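Local coordinates for envelope polyprotein (Puumala orthohantavirus, PDB 5FXU) that forms the ectodomain of the Gn glycoprotein, a surface glycoprotein of Puumala virus that is probably exposed to antibodies on the virion envelope, at residues Ser23-Pro28 / Ala120-Val125; Leu37-Ser42 / Leu142-Gln147; Arg89-Val94 / Ala110-Ser115; Ala261-Asp266 / Gly326-Gly331. All blocks are in the same frame, centred on the assembly; numbering follows the deposited sequence.

Contact 1 (Ser23-Pro28 / Ala120-Val125); sequences SVELPP and ACQPTV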
# COMPACT_ATOMS: atom_id res chain seq x y z
N SER A 23 -9.41 -6.37 1.31
CA SER A 23 -9.46 -4.91 1.24
C SER A 23 -10.67 -4.45 0.51
O SER A 23 -11.16 -5.16 -0.33
CB SER A 23 -8.17 -4.31 0.60
OG SER A 23 -7.98 -4.72 -0.75
N VAL A 24 -11.16 -3.28 0.85
CA VAL A 24 -12.30 -2.70 0.15
C VAL A 24 -12.14 -1.17 0.04
O VAL A 24 -11.71 -0.55 0.98
CB VAL A 24 -13.63 -3.08 0.83
CG1 VAL A 24 -13.73 -2.54 2.25
CG2 VAL A 24 -14.82 -2.58 -0.00
N GLU A 25 -12.49 -0.61 -1.11
CA GLU A 25 -12.54 0.84 -1.30
C GLU A 25 -13.94 1.34 -1.02
O GLU A 25 -14.89 0.89 -1.63
CB GLU A 25 -12.12 1.24 -2.70
CG GLU A 25 -12.00 2.76 -2.81
CD GLU A 25 -11.39 3.23 -4.10
OE1 GLU A 25 -11.63 2.61 -5.15
OE2 GLU A 25 -10.70 4.27 -4.07
N LEU A 26 -14.06 2.29 -0.09
CA LEU A 26 -15.35 2.85 0.31
C LEU A 26 -15.75 4.07 -0.52
O LEU A 26 -14.94 4.58 -1.30
CB LEU A 26 -15.28 3.25 1.79
CG LEU A 26 -14.88 2.08 2.72
CD1 LEU A 26 -14.81 2.55 4.16
CD2 LEU A 26 -15.85 0.91 2.59
N PRO A 27 -17.00 4.53 -0.38
CA PRO A 27 -17.43 5.73 -1.08
C PRO A 27 -16.73 7.02 -0.61
O PRO A 27 -16.14 7.05 0.48
CB PRO A 27 -18.93 5.81 -0.78
CG PRO A 27 -19.33 4.43 -0.44
CD PRO A 27 -18.14 3.81 0.21
N PRO A 28 -16.82 8.09 -1.42
CA PRO A 28 -16.17 9.37 -1.11
C PRO A 28 -16.70 10.04 0.15
O PRO A 28 -17.89 10.03 0.35
CB PRO A 28 -16.45 10.25 -2.33
CG PRO A 28 -16.95 9.34 -3.39
CD PRO A 28 -17.54 8.15 -2.71
N ALA A 120 -12.78 15.52 -2.05
CA ALA A 120 -13.22 14.27 -1.45
C ALA A 120 -12.16 13.17 -1.44
O ALA A 120 -11.29 13.15 -2.30
CB ALA A 120 -14.46 13.79 -2.18
N CYS A 121 -12.29 12.24 -0.48
CA CYS A 121 -11.42 11.07 -0.36
C CYS A 121 -12.19 9.75 -0.28
O CYS A 121 -13.16 9.63 0.44
CB CYS A 121 -10.57 11.16 0.92
SG CYS A 121 -9.34 12.48 0.83
N GLN A 122 -11.70 8.74 -0.99
CA GLN A 122 -12.17 7.37 -0.84
C GLN A 122 -11.15 6.60 -0.01
O GLN A 122 -10.05 6.32 -0.48
CB GLN A 122 -12.35 6.75 -2.22
CG GLN A 122 -13.47 7.41 -3.02
CD GLN A 122 -13.80 6.67 -4.30
OE1 GLN A 122 -13.64 7.21 -5.38
NE2 GLN A 122 -14.31 5.45 -4.18
N PRO A 123 -11.50 6.26 1.24
CA PRO A 123 -10.62 5.37 1.98
C PRO A 123 -10.66 3.94 1.44
O PRO A 123 -11.71 3.48 1.00
CB PRO A 123 -11.19 5.38 3.41
CG PRO A 123 -12.23 6.45 3.45
CD PRO A 123 -12.70 6.59 2.02
N THR A 124 -9.51 3.27 1.42
CA THR A 124 -9.43 1.88 1.08
C THR A 124 -8.99 1.24 2.39
O THR A 124 -7.94 1.55 2.93
CB THR A 124 -8.40 1.58 -0.05
OG1 THR A 124 -8.89 2.07 -1.31
CG2 THR A 124 -8.19 0.09 -0.22
N VAL A 125 -9.83 0.34 2.90
CA VAL A 125 -9.55 -0.35 4.16
C VAL A 125 -8.86 -1.67 3.88
O VAL A 125 -9.34 -2.44 3.07
CB VAL A 125 -10.85 -0.58 4.95
CG1 VAL A 125 -10.59 -1.43 6.17
CG2 VAL A 125 -11.44 0.76 5.35
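S23 opens the pairing, its CB 3.3 Å from V125 O; its OG turns instead to R192. V24 and V125 follow as an antiparallel hydrogen-bonded pair, V24 N giving to V125 O and V125 N returning to V24 O at 2.8 Å. E25 faces T124 in a non-hydrogen-bonded pair. The E25 chain leaves with CG anti to the backbone N (chi1 -173°) and crosses T124 at a slant, E25 CG 3.5 Å from T124 OG1; its carboxylate then stacks on the amide of Q122, the two planes 17° apart, with E25 OE2 3.5 Å from Q122 CB. L26 continues the ladder through a nearly straight bond, L26 N to P123 O at 2.9 Å, while L26 CD1 meets V125 CG2 at 4.0 Å. The carbonyl of L26 accepts Q122 NE2 at 3.1 Å. L26 O lies in the Q122 amide plane, while NE2 is tilted from the carbonyl plane of L26. A side chain thus takes this carbonyl at the irregular proline part, and backbone pairing resumes between C121 and V29. Beyond P27, the ring of P28 lies beside the Q122 chain, pointing the same way, and P28 CB touches A120 CB. Two NAG residues touch P28. Strand 120-130 is flanked by strands 19-30 and 107-116, while L144 and I149 of strands 139-144 and 147-155 cover L26 and V125.

Contact 2 (Leu37-Ser42 / Leu142-Gln147); sequences LKLESS and LGLGDQ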
# COMPACT_ATOMS: atom_id res chain seq x y z
N LEU A 37 -11.37 10.54 10.89
CA LEU A 37 -11.68 9.12 10.65
C LEU A 37 -10.96 8.18 11.62
O LEU A 37 -9.74 8.23 11.75
CB LEU A 37 -11.36 8.73 9.20
CG LEU A 37 -12.27 9.31 8.11
CD1 LEU A 37 -11.83 8.79 6.75
CD2 LEU A 37 -13.75 9.01 8.34
N LYS A 38 -11.74 7.32 12.28
CA LYS A 38 -11.23 6.32 13.22
C LYS A 38 -11.80 4.96 12.81
O LYS A 38 -13.00 4.85 12.55
CB LYS A 38 -11.68 6.67 14.66
CG LYS A 38 -10.57 6.61 15.73
CD LYS A 38 -10.35 5.17 16.17
CE LYS A 38 -11.29 4.77 17.30
NZ LYS A 38 -10.90 5.23 18.66
N LEU A 39 -10.96 3.93 12.73
CA LEU A 39 -11.45 2.57 12.53
C LEU A 39 -11.97 2.02 13.84
O LEU A 39 -11.26 2.03 14.82
CB LEU A 39 -10.36 1.61 12.02
CG LEU A 39 -10.44 1.14 10.57
CD1 LEU A 39 -9.42 0.02 10.37
CD2 LEU A 39 -11.81 0.64 10.13
N GLU A 40 -13.22 1.55 13.84
CA GLU A 40 -13.79 0.83 14.98
C GLU A 40 -13.94 -0.61 14.55
O GLU A 40 -14.17 -0.88 13.38
CB GLU A 40 -15.20 1.36 15.35
CG GLU A 40 -15.37 2.86 15.56
CD GLU A 40 -14.79 3.37 16.88
OE1 GLU A 40 -13.70 2.93 17.28
OE2 GLU A 40 -15.42 4.25 17.50
N SER A 41 -13.86 -1.53 15.50
CA SER A 41 -14.05 -2.96 15.22
C SER A 41 -14.93 -3.61 16.27
O SER A 41 -14.75 -3.38 17.46
CB SER A 41 -12.71 -3.70 15.20
OG SER A 41 -12.90 -5.08 14.90
N SER A 42 -15.87 -4.42 15.81
CA SER A 42 -16.60 -5.33 16.67
C SER A 42 -16.09 -6.78 16.51
O SER A 42 -16.71 -7.70 17.01
CB SER A 42 -18.10 -5.27 16.34
OG SER A 42 -18.43 -6.24 15.35
N LEU A 142 -16.63 -3.64 10.85
CA LEU A 142 -15.76 -2.51 11.08
C LEU A 142 -16.57 -1.26 10.75
O LEU A 142 -17.49 -1.26 9.91
CB LEU A 142 -14.52 -2.57 10.18
CG LEU A 142 -13.67 -3.85 10.17
CD1 LEU A 142 -12.60 -3.80 9.09
CD2 LEU A 142 -13.00 -4.06 11.52
N GLY A 143 -16.22 -0.18 11.42
CA GLY A 143 -16.78 1.12 11.11
C GLY A 143 -15.66 2.08 10.79
O GLY A 143 -14.57 2.04 11.40
N LEU A 144 -15.95 2.97 9.85
CA LEU A 144 -15.05 4.07 9.50
C LEU A 144 -15.89 5.30 9.20
O LEU A 144 -16.64 5.32 8.22
CB LEU A 144 -14.16 3.70 8.31
CG LEU A 144 -13.03 4.69 8.03
CD1 LEU A 144 -11.99 4.69 9.14
CD2 LEU A 144 -12.37 4.34 6.71
N GLY A 145 -15.76 6.29 10.08
CA GLY A 145 -16.64 7.46 10.12
C GLY A 145 -18.08 6.99 10.19
O GLY A 145 -18.48 6.35 11.16
N ASP A 146 -18.82 7.25 9.12
CA ASP A 146 -20.24 6.93 9.01
C ASP A 146 -20.54 5.67 8.19
O ASP A 146 -21.70 5.32 7.97
CB ASP A 146 -20.98 8.17 8.46
CG ASP A 146 -20.90 9.37 9.44
OD1 ASP A 146 -21.33 9.20 10.61
OD2 ASP A 146 -20.38 10.45 9.04
N GLN A 147 -19.49 4.96 7.76
CA GLN A 147 -19.66 3.76 6.94
C GLN A 147 -19.46 2.51 7.78
O GLN A 147 -18.60 2.46 8.65
CB GLN A 147 -18.68 3.76 5.75
CG GLN A 147 -19.27 4.34 4.47
CD GLN A 147 -20.35 3.49 3.84
OE1 GLN A 147 -20.37 2.27 3.99
NE2 GLN A 147 -21.26 4.13 3.10
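L144 lies at the apolar centre, its CD1 reaching L37 CB and L39 CG, each at 4.1 Å. With CG anti to the backbone N (chi1 -170°), the L144 side chain sets out toward the carbonyl side of its own backbone and crosses that of L39 at a slant. The CD2 methyl of L37 lies 3.7 Å from G145 CA, where the chain turns through a type II' beta turn from L144 to Q147. L39 CD2 packs against L142 CB and also rests 3.3 Å from G143 O. At the end of this leucine face L142 CD2 meets the CB and OG of S41, whose OG accepts from C43 N. Behind the leucine face the backbones pair antiparallel. E40 and G143 form the hydrogen-bonded pair, E40 N to G143 O at 2.8 Å and G143 N to E40 O at 2.9 Å, the second donor standing above the carbonyl plane; S42 and L141 are backbone-bonded just beyond. At the polar margin, E40 bends at chi2 and turns its carboxylate toward K38, whose NZ makes a long salt bridge to E40 OE1 at 3.9 Å. Strand 39-41 is an outermost strand of a four-stranded mixed sheet, and F112, P123 and V125 carry the leucine cluster on into neighbouring strands. The chemistry is consistent with an edge strand held by backbone bonds and by leucines on one face; E40 lies on the other, and its long link to K38 probably adds little.

Contact 3 (Arg89-Val94 / Ala110-Ser115); sequences RGLCLV and ACFDLS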
# COMPACT_ATOMS: atom_id res chain seq x y z
N ARG A 89 -4.55 9.88 11.57
CA ARG A 89 -4.52 8.60 12.25
C ARG A 89 -5.14 7.53 11.42
O ARG A 89 -5.98 7.81 10.57
CB ARG A 89 -5.35 8.62 13.52
CG ARG A 89 -5.13 9.72 14.54
CD ARG A 89 -6.16 9.52 15.67
NE ARG A 89 -5.81 10.19 16.94
CZ ARG A 89 -4.96 9.72 17.87
NH1 ARG A 89 -4.32 8.56 17.71
NH2 ARG A 89 -4.74 10.43 18.98
N GLY A 90 -4.78 6.28 11.75
CA GLY A 90 -5.39 5.13 11.11
C GLY A 90 -4.82 4.75 9.75
O GLY A 90 -5.24 3.74 9.19
N LEU A 91 -3.89 5.52 9.21
CA LEU A 91 -3.33 5.20 7.90
C LEU A 91 -2.38 4.01 8.00
O LEU A 91 -1.86 3.69 9.07
CB LEU A 91 -2.62 6.39 7.25
CG LEU A 91 -3.57 7.30 6.49
CD1 LEU A 91 -4.45 8.09 7.44
CD2 LEU A 91 -2.80 8.23 5.58
N CYS A 92 -2.20 3.34 6.85
CA CYS A 92 -1.33 2.19 6.75
C CYS A 92 0.14 2.57 6.77
O CYS A 92 0.81 2.48 5.76
CB CYS A 92 -1.68 1.34 5.50
SG CYS A 92 -3.32 0.57 5.53
N LEU A 93 0.60 2.95 7.95
CA LEU A 93 2.02 3.13 8.27
C LEU A 93 2.35 2.06 9.29
O LEU A 93 2.21 2.26 10.50
CB LEU A 93 2.31 4.49 8.91
CG LEU A 93 2.57 5.67 8.00
CD1 LEU A 93 1.25 6.10 7.39
CD2 LEU A 93 3.18 6.82 8.79
N VAL A 94 2.78 0.93 8.80
CA VAL A 94 2.95 -0.22 9.64
C VAL A 94 4.42 -0.25 10.08
O VAL A 94 5.32 -0.04 9.28
CB VAL A 94 2.55 -1.48 8.86
CG1 VAL A 94 2.59 -2.70 9.76
CG2 VAL A 94 1.15 -1.30 8.28
N ALA A 110 -5.44 -3.59 10.86
CA ALA A 110 -6.54 -2.96 10.14
C ALA A 110 -6.20 -1.48 10.04
O ALA A 110 -5.99 -0.83 11.05
CB ALA A 110 -7.85 -3.16 10.86
N CYS A 111 -6.14 -0.97 8.81
CA CYS A 111 -5.72 0.39 8.52
C CYS A 111 -6.29 0.79 7.16
O CYS A 111 -6.91 -0.02 6.48
CB CYS A 111 -4.20 0.47 8.52
SG CYS A 111 -3.39 -0.58 7.27
N PHE A 112 -6.19 2.07 6.79
CA PHE A 112 -6.71 2.52 5.48
C PHE A 112 -5.70 3.39 4.76
O PHE A 112 -4.81 3.93 5.38
CB PHE A 112 -8.08 3.18 5.61
CG PHE A 112 -8.10 4.34 6.54
CD1 PHE A 112 -8.27 4.15 7.92
CD2 PHE A 112 -7.93 5.62 6.05
CE1 PHE A 112 -8.26 5.24 8.78
CE2 PHE A 112 -7.92 6.71 6.90
CZ PHE A 112 -8.08 6.52 8.26
N ASP A 113 -5.80 3.42 3.44
CA ASP A 113 -5.10 4.41 2.62
C ASP A 113 -6.17 5.35 2.03
O ASP A 113 -7.36 5.03 2.11
CB ASP A 113 -4.26 3.71 1.51
CG ASP A 113 -3.09 4.59 0.98
OD1 ASP A 113 -3.11 5.82 1.29
OD2 ASP A 113 -2.15 4.06 0.26
N LEU A 114 -5.75 6.47 1.45
CA LEU A 114 -6.68 7.50 0.95
C LEU A 114 -6.41 7.79 -0.51
O LEU A 114 -5.27 7.92 -0.90
CB LEU A 114 -6.52 8.80 1.72
CG LEU A 114 -6.70 8.74 3.22
CD1 LEU A 114 -6.27 10.04 3.89
CD2 LEU A 114 -8.14 8.43 3.54
N SER A 115 -7.48 7.85 -1.30
CA SER A 115 -7.42 8.18 -2.70
C SER A 115 -8.35 9.37 -2.82
O SER A 115 -9.55 9.23 -2.62
CB SER A 115 -7.92 7.03 -3.58
OG SER A 115 -7.10 5.89 -3.44
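G90 and L91 bring an irregular loop across strand 107-116, the touching parts running 94° apart and joined by a single backbone bridge between L91 and F112. A disulfide, C92 to C111, fastens this beta bridge on one side. F112 N gives to G90 O at 3.1 Å, and C92 N gives to F112 O at the same length but in a bent bond, the donor standing above the carbonyl plane. C92 is the centre of an inverse gamma turn, in which L93 N bonds to L91 O. F112 CG is lodged between its own backbone N and carbonyl carbon (chi1 57°). L91 N lies over one face of the ring, and two carbonyls approach it obliquely, R89 O 3.4 Å from F112 CZ and G90 O 3.3 Å from F112 CD1. G90 has a positive phi, and a CB there would clash with F112 CE1; its absence lets the ring come so close. L91 slants across this ring, its CD1 touching F112 CE2 at 3.8 Å, and its other methyl, CD2, meets L114 CD1. Q55 accepts from L91 N, while the D113 carboxylate is gripped by T310 and T344 and also takes L114 N at OD1. These partners tie the loop and the strand to other parts of the Gn head. C92 SG and C111 SG stand 2.1 Å apart, with a torsion of 96° about the bond between them.

Contact 4 (Ala261-Asp266 / Gly326-Gly331); sequences APHGED and GIIMEG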
# COMPACT_ATOMS: atom_id res chain seq x y z
N ALA A 261 4.34 0.57 -13.25
CA ALA A 261 3.10 1.14 -12.75
C ALA A 261 3.30 1.59 -11.30
O ALA A 261 2.84 0.93 -10.35
CB ALA A 261 1.97 0.12 -12.85
N PRO A 262 3.98 2.74 -11.11
CA PRO A 262 4.31 3.21 -9.79
C PRO A 262 3.14 3.63 -8.90
O PRO A 262 3.35 3.69 -7.71
CB PRO A 262 5.23 4.39 -10.06
CG PRO A 262 4.93 4.82 -11.45
CD PRO A 262 4.67 3.52 -12.15
N HIS A 263 1.95 3.86 -9.45
CA HIS A 263 0.72 4.10 -8.64
C HIS A 263 -0.22 2.90 -8.59
O HIS A 263 -1.38 3.05 -8.27
CB HIS A 263 0.00 5.35 -9.20
CG HIS A 263 0.84 6.59 -9.08
ND1 HIS A 263 1.02 7.25 -7.89
CD2 HIS A 263 1.63 7.22 -9.98
CE1 HIS A 263 1.85 8.26 -8.06
NE2 HIS A 263 2.24 8.26 -9.32
N GLY A 264 0.28 1.70 -8.92
CA GLY A 264 -0.51 0.48 -8.87
C GLY A 264 -1.21 0.17 -10.18
O GLY A 264 -1.22 0.99 -11.10
N GLU A 265 -1.85 -1.00 -10.23
CA GLU A 265 -2.49 -1.53 -11.43
C GLU A 265 -3.98 -1.75 -11.16
O GLU A 265 -4.36 -2.01 -10.02
CB GLU A 265 -1.83 -2.82 -11.92
CG GLU A 265 -0.35 -2.68 -12.16
CD GLU A 265 0.37 -3.96 -12.58
OE1 GLU A 265 0.06 -5.02 -12.04
OE2 GLU A 265 1.28 -3.89 -13.44
N ASP A 266 -4.81 -1.58 -12.19
CA ASP A 266 -6.28 -1.81 -12.13
C ASP A 266 -6.88 -2.15 -13.51
O ASP A 266 -7.08 -1.25 -14.34
CB ASP A 266 -7.02 -0.61 -11.48
CG ASP A 266 -7.47 -0.92 -10.05
OD1 ASP A 266 -6.63 -1.31 -9.22
OD2 ASP A 266 -8.68 -0.83 -9.77
N GLY A 326 -5.91 15.61 -4.81
CA GLY A 326 -6.03 16.27 -6.11
C GLY A 326 -4.73 16.33 -6.89
O GLY A 326 -4.67 16.99 -7.91
N ILE A 327 -3.68 15.65 -6.44
CA ILE A 327 -2.39 15.64 -7.13
C ILE A 327 -1.85 14.21 -7.22
O ILE A 327 -1.76 13.52 -6.20
CB ILE A 327 -1.34 16.47 -6.37
CG1 ILE A 327 -1.84 17.90 -6.17
CG2 ILE A 327 0.00 16.44 -7.12
CD1 ILE A 327 -0.96 18.75 -5.28
N ILE A 328 -1.47 13.77 -8.42
CA ILE A 328 -0.73 12.53 -8.59
C ILE A 328 0.74 12.87 -8.35
O ILE A 328 1.38 13.45 -9.24
CB ILE A 328 -0.91 11.94 -9.99
CG1 ILE A 328 -2.40 11.70 -10.26
CG2 ILE A 328 -0.12 10.61 -10.13
CD1 ILE A 328 -2.72 11.45 -11.71
N MET A 329 1.24 12.54 -7.16
CA MET A 329 2.63 12.85 -6.82
C MET A 329 3.62 12.06 -7.72
O MET A 329 3.31 10.96 -8.22
CB MET A 329 2.92 12.73 -5.30
CG MET A 329 2.79 11.34 -4.74
SD MET A 329 2.99 11.44 -2.96
CE MET A 329 1.30 11.10 -2.52
N GLU A 330 4.76 12.67 -8.02
CA GLU A 330 5.72 12.10 -8.96
C GLU A 330 6.20 10.75 -8.41
O GLU A 330 6.80 10.70 -7.35
CB GLU A 330 6.91 13.04 -9.13
CG GLU A 330 8.02 12.55 -10.07
CD GLU A 330 7.49 12.39 -11.47
OE1 GLU A 330 7.46 13.39 -12.24
OE2 GLU A 330 7.02 11.27 -11.77
N GLY A 331 5.93 9.68 -9.14
CA GLY A 331 6.46 8.36 -8.81
C GLY A 331 7.30 7.69 -9.90
O GLY A 331 7.73 6.54 -9.72
O HOH W 1 3.87 9.82 -11.01
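H263 presents its imidazole to I328, and the pair meets as a CH-pi contact in which the methyl CG2 sits over one ring face, 3.7 Å from the centroid and 24° off the normal. The histidine belongs to a type I beta turn, A261 to G264, that follows helix 249-260; its partner lies on strand 327-329, an outer strand of a three-stranded antiparallel sheet. The methyl is displaced toward the rim, nearest to H263 NE2 at 3.4 Å, and the two side chains cross at a slant. I328 CG2 reaches the ring from a position anti to its own backbone N. The edge of the imidazole carries the polar part of the contact. M329 O lies in the ring plane, 3.1 Å from both H263 CE1 and H263 NE2, and water 1 lies in that plane as well, hydrogen-bonded to H263 NE2 at 2.8 Å. That same water accepts from G331 N, so it bridges the histidine to the backbone just beyond the strand. P262, the residue before, sets its ring against G331: P262 CB is 3.3 Å from G331 O, and CG also borders that oxygen. Y307 meets the imidazole ring as well and touches I328, adding an aromatic group to the cluster. A261 O receives W345 NE1, anchoring the start of the turn. The contact joins the loop after a helix to a sheet edge through the I328 methyl, the imidazole, one water and the packing of P262 on G331. The bond from G331 N to water 1 is 2.8 Å long.

Overall arrangement
Contacts 1, 2 and 3 form one continuous packed region, whereas contact 4 stands apart. L144 of contact 2 joins the first two, its CD2 lying 3.7 Å from P123 CB, and its CD1 also reaches F112 CE1 of contact 3 at 3.8 Å. Strands 107-116 and 120-130 connect contacts 3 and 1 through backbone bonds, Q122 N to S115 O and T124 N to D113 O, both probable. Along the chain, contact 3 is nested within the loops closed by contacts 1 and 2, whose segments alternate. The centre of contact 4 is about 16, 26 and 17 Å from those of contacts 1, 2 and 3, with nearest atoms about 7 Å from contact 3. Its P262 side chain is about 7 Å from a bound NAG.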